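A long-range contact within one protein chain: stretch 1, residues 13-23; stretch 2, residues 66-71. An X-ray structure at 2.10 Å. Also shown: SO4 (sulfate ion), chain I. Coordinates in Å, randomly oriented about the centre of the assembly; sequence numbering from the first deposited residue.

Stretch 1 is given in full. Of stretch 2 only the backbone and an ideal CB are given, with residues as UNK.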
# COMPACT_ATOMS: atom_id res chain seq x y z
N ASP A 13 1.95 7.64 -4.17
CA ASP A 13 2.73 8.07 -3.00
C ASP A 13 2.65 7.07 -1.83
O ASP A 13 3.49 7.09 -0.93
CB ASP A 13 2.29 9.47 -2.53
CG ASP A 13 2.57 10.57 -3.57
OD1 ASP A 13 3.39 10.38 -4.49
OD2 ASP A 13 1.96 11.66 -3.45
N ALA A 14 1.64 6.21 -1.84
CA ALA A 14 1.52 5.14 -0.85
C ALA A 14 2.17 3.83 -1.34
O ALA A 14 2.09 2.78 -0.66
CB ALA A 14 0.05 4.92 -0.52
N GLY A 15 2.80 3.90 -2.51
CA GLY A 15 3.54 2.77 -3.05
C GLY A 15 3.02 2.11 -4.32
O GLY A 15 3.67 1.20 -4.86
N GLY A 16 1.85 2.55 -4.80
CA GLY A 16 1.23 1.98 -5.99
C GLY A 16 0.18 0.91 -5.68
O GLY A 16 0.15 0.36 -4.58
N ILE A 17 -0.67 0.63 -6.66
CA ILE A 17 -1.80 -0.29 -6.47
C ILE A 17 -1.34 -1.75 -6.28
O ILE A 17 -2.01 -2.54 -5.59
CB ILE A 17 -2.87 -0.13 -7.63
CG1 ILE A 17 -4.11 -0.98 -7.34
CG2 ILE A 17 -2.27 -0.47 -9.00
CD1 ILE A 17 -5.34 -0.60 -8.14
N SER A 18 -0.20 -2.09 -6.87
CA SER A 18 0.36 -3.45 -6.77
C SER A 18 1.48 -3.61 -5.73
O SER A 18 2.22 -4.60 -5.75
CB SER A 18 0.85 -3.93 -8.14
OG SER A 18 -0.20 -3.85 -9.08
N VAL A 19 1.59 -2.64 -4.81
CA VAL A 19 2.63 -2.65 -3.77
C VAL A 19 2.68 -3.97 -2.98
O VAL A 19 3.74 -4.34 -2.46
CB VAL A 19 2.48 -1.43 -2.82
CG1 VAL A 19 1.30 -1.59 -1.87
CG2 VAL A 19 3.78 -1.17 -2.06
N GLY A 20 1.55 -4.66 -2.89
CA GLY A 20 1.49 -6.01 -2.30
C GLY A 20 2.48 -7.01 -2.87
O GLY A 20 3.08 -7.78 -2.11
N ASP A 21 2.68 -7.00 -4.19
CA ASP A 21 3.69 -7.85 -4.85
C ASP A 21 5.09 -7.58 -4.29
O ASP A 21 5.93 -8.49 -4.15
CB ASP A 21 3.75 -7.58 -6.36
CG ASP A 21 2.48 -7.97 -7.10
OD1 ASP A 21 1.73 -8.85 -6.61
OD2 ASP A 21 2.25 -7.40 -8.19
N ARG A 22 5.33 -6.30 -4.00
CA ARG A 22 6.64 -5.87 -3.52
C ARG A 22 6.87 -6.19 -2.05
O ARG A 22 7.99 -6.45 -1.66
CB ARG A 22 6.84 -4.39 -3.82
CG ARG A 22 7.21 -4.19 -5.26
CD ARG A 22 7.24 -2.75 -5.67
NE ARG A 22 6.50 -2.71 -6.91
CZ ARG A 22 5.32 -2.11 -7.07
NH1 ARG A 22 4.77 -1.42 -6.08
NH2 ARG A 22 4.73 -2.19 -8.25
N TRP A 23 5.81 -6.14 -1.25
CA TRP A 23 5.89 -6.62 0.14
C TRP A 23 6.30 -8.09 0.19
O TRP A 23 7.19 -8.46 0.95
CB TRP A 23 4.58 -6.40 0.91
CG TRP A 23 4.38 -4.96 1.33
CD1 TRP A 23 3.38 -4.12 0.91
CD2 TRP A 23 5.19 -4.19 2.24
NE1 TRP A 23 3.52 -2.89 1.50
CE2 TRP A 23 4.62 -2.90 2.32
CE3 TRP A 23 6.34 -4.47 3.00
CZ2 TRP A 23 5.15 -1.88 3.13
CZ3 TRP A 23 6.87 -3.47 3.81
CH2 TRP A 23 6.27 -2.17 3.86
N UNK A 66 15.15 -0.57 -4.07
CA UNK A 66 14.49 -0.38 -5.37
C UNK A 66 13.03 -0.84 -5.40
O UNK A 66 12.27 -0.49 -6.31
CB UNK A 66 15.27 -1.13 -6.45
N UNK A 67 12.63 -1.63 -4.40
CA UNK A 67 11.21 -1.97 -4.18
C UNK A 67 10.36 -0.73 -3.81
O UNK A 67 9.13 -0.75 -3.96
CB UNK A 67 11.10 -3.02 -3.07
N UNK A 68 11.03 0.32 -3.32
CA UNK A 68 10.38 1.62 -3.02
C UNK A 68 9.15 1.42 -2.15
O UNK A 68 8.06 1.89 -2.47
CB UNK A 68 9.99 2.34 -4.31
N UNK A 69 9.33 0.68 -1.05
CA UNK A 69 8.22 0.32 -0.19
C UNK A 69 8.00 1.41 0.87
O UNK A 69 8.95 1.88 1.51
CB UNK A 69 8.47 -1.04 0.47
N UNK A 70 6.73 1.80 1.07
CA UNK A 70 6.42 2.85 2.06
C UNK A 70 6.84 2.41 3.46
O UNK A 70 6.56 1.27 3.88
CB UNK A 70 4.93 3.18 2.04
N UNK A 71 7.54 3.30 4.16
CA UNK A 71 8.01 3.05 5.52
C UNK A 71 9.26 2.22 5.64
O UNK A 71 9.71 1.93 6.75
CB UNK A 71 6.90 2.36 6.32
S SO4 I . 2.06 -0.74 -9.65
O1 SO4 I . 2.20 0.56 -10.31
O2 SO4 I . 2.10 -0.56 -8.19
O3 SO4 I . 0.80 -1.36 -10.07
O4 SO4 I . 3.15 -1.60 -10.11

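Position 66 lies at the far end of the stretch. No atom of stretch 1 comes within 5.5 Å of its ideal CB, so this contact sets no preference, and almost any side chain would do. The deposited residue is K66, with chi2 and chi3 in t and a bend at chi4 (m); its side chain makes no contact with stretch 1.

At position 67 the CA-to-CB bond points sideways, with the ideal CB 4.5 Å from CB of R22. What stretch 1 offers here is the aliphatic part of the arginine, so a medium-sized apolar side chain such as leucine, isoleucine or methionine would suit, and the methylenes of a longer polar one could also lie along it. The residue is L67. With chi1 in m and chi2 in t, it brings CD2 to 3.9 Å from CG of R22, packing against the aliphatic part of R22. The backbone takes part as well: O of L67 lies 3.2 Å from CD of R22. A water O lies 3.1 Å from O of L67 and 2.9 Å from O of G15, placed to donate to either, though it has more acceptors in reach than protons; it accepts from NH1 of R22 at 2.7 Å, so it can link the stretches where no direct hydrogen bond does.

Position 68 has positive phi (51°) and psi 51°, a left-handed conformation after the end of a helix. Glycine or asparagine would be comfortable, and other residues can tolerate it. The CB points sideways, with no atom of stretch 1 within 5.5 Å, so a long polar chain is acceptable too, at some backbone cost. It is K68, whose side chain makes no contact with stretch 1.

Position 69 points toward stretch 1. Its ideal CB is 4.2 Å from CH2 of W23 and 5.3 Å from CG2 of V19, and the surroundings include the indole, a valine methyl and the base of R22. A branched apolar side chain is the natural choice; leucine or isoleucine would suit, and perhaps methionine. L69 fills the space. Its CD2 sits over the face of the W23 five-membered ring, 3.6 Å from the centroid and 11° off the normal, a CH-pi contact. The same CD2 lies 3.7 Å from CG2 of V19 and 3.7 Å from CB of R22, while CD1 is 3.7 Å from O of R22.

Position 70 also points toward stretch 1, with its ideal CB 3.9 Å from O of A14. CG2 of V19 and the W23 ring line the site beside that oxygen, favouring a compact apolar group. Phi of -62° and psi of 132° are compatible with proline, and valine or alanine is also plausible. P70 packs its ring, C-gamma endo, into this space: CG is 3.4 Å from O of A14 and 3.9 Å from CZ2 of W23, and CD is 3.9 Å from CG2 of V19. At the nearby G15, phi of 114° by itself calls for glycine, because a CB would be jammed against the preceding carbonyl O; an ideal CB there would also clash with CG2 of V19 at 2.9 Å and stand a tight 3.2 Å from CD of P70.

At position 71, phi of 80° favours glycine, with asparagine possible. It is G71.

Stretch 2 66-71: KLKLPG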
# COMPACT_ATOMS: atom_id res chain seq x y z
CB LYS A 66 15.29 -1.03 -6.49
CG LYS A 66 16.63 -0.36 -6.76
CD LYS A 66 17.28 -0.95 -8.01
CE LYS A 66 18.79 -0.72 -8.04
NZ LYS A 66 19.18 0.71 -8.16
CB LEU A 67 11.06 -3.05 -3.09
CG LEU A 67 11.62 -4.46 -3.35
CD1 LEU A 67 11.56 -5.30 -2.08
CD2 LEU A 67 10.92 -5.19 -4.50
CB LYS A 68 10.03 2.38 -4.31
CG LYS A 68 11.24 2.71 -5.21
CD LYS A 68 10.99 3.94 -6.10
CE LYS A 68 9.94 3.67 -7.17
NZ LYS A 68 9.35 4.94 -7.77
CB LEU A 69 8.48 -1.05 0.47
CG LEU A 69 8.27 -2.35 -0.35
CD1 LEU A 69 8.95 -3.52 0.30
CD2 LEU A 69 6.78 -2.70 -0.57
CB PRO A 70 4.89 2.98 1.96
CG PRO A 70 4.44 1.62 1.49
CD PRO A 70 5.51 1.15 0.55
O HOH W 1 6.17 -0.02 -4.18
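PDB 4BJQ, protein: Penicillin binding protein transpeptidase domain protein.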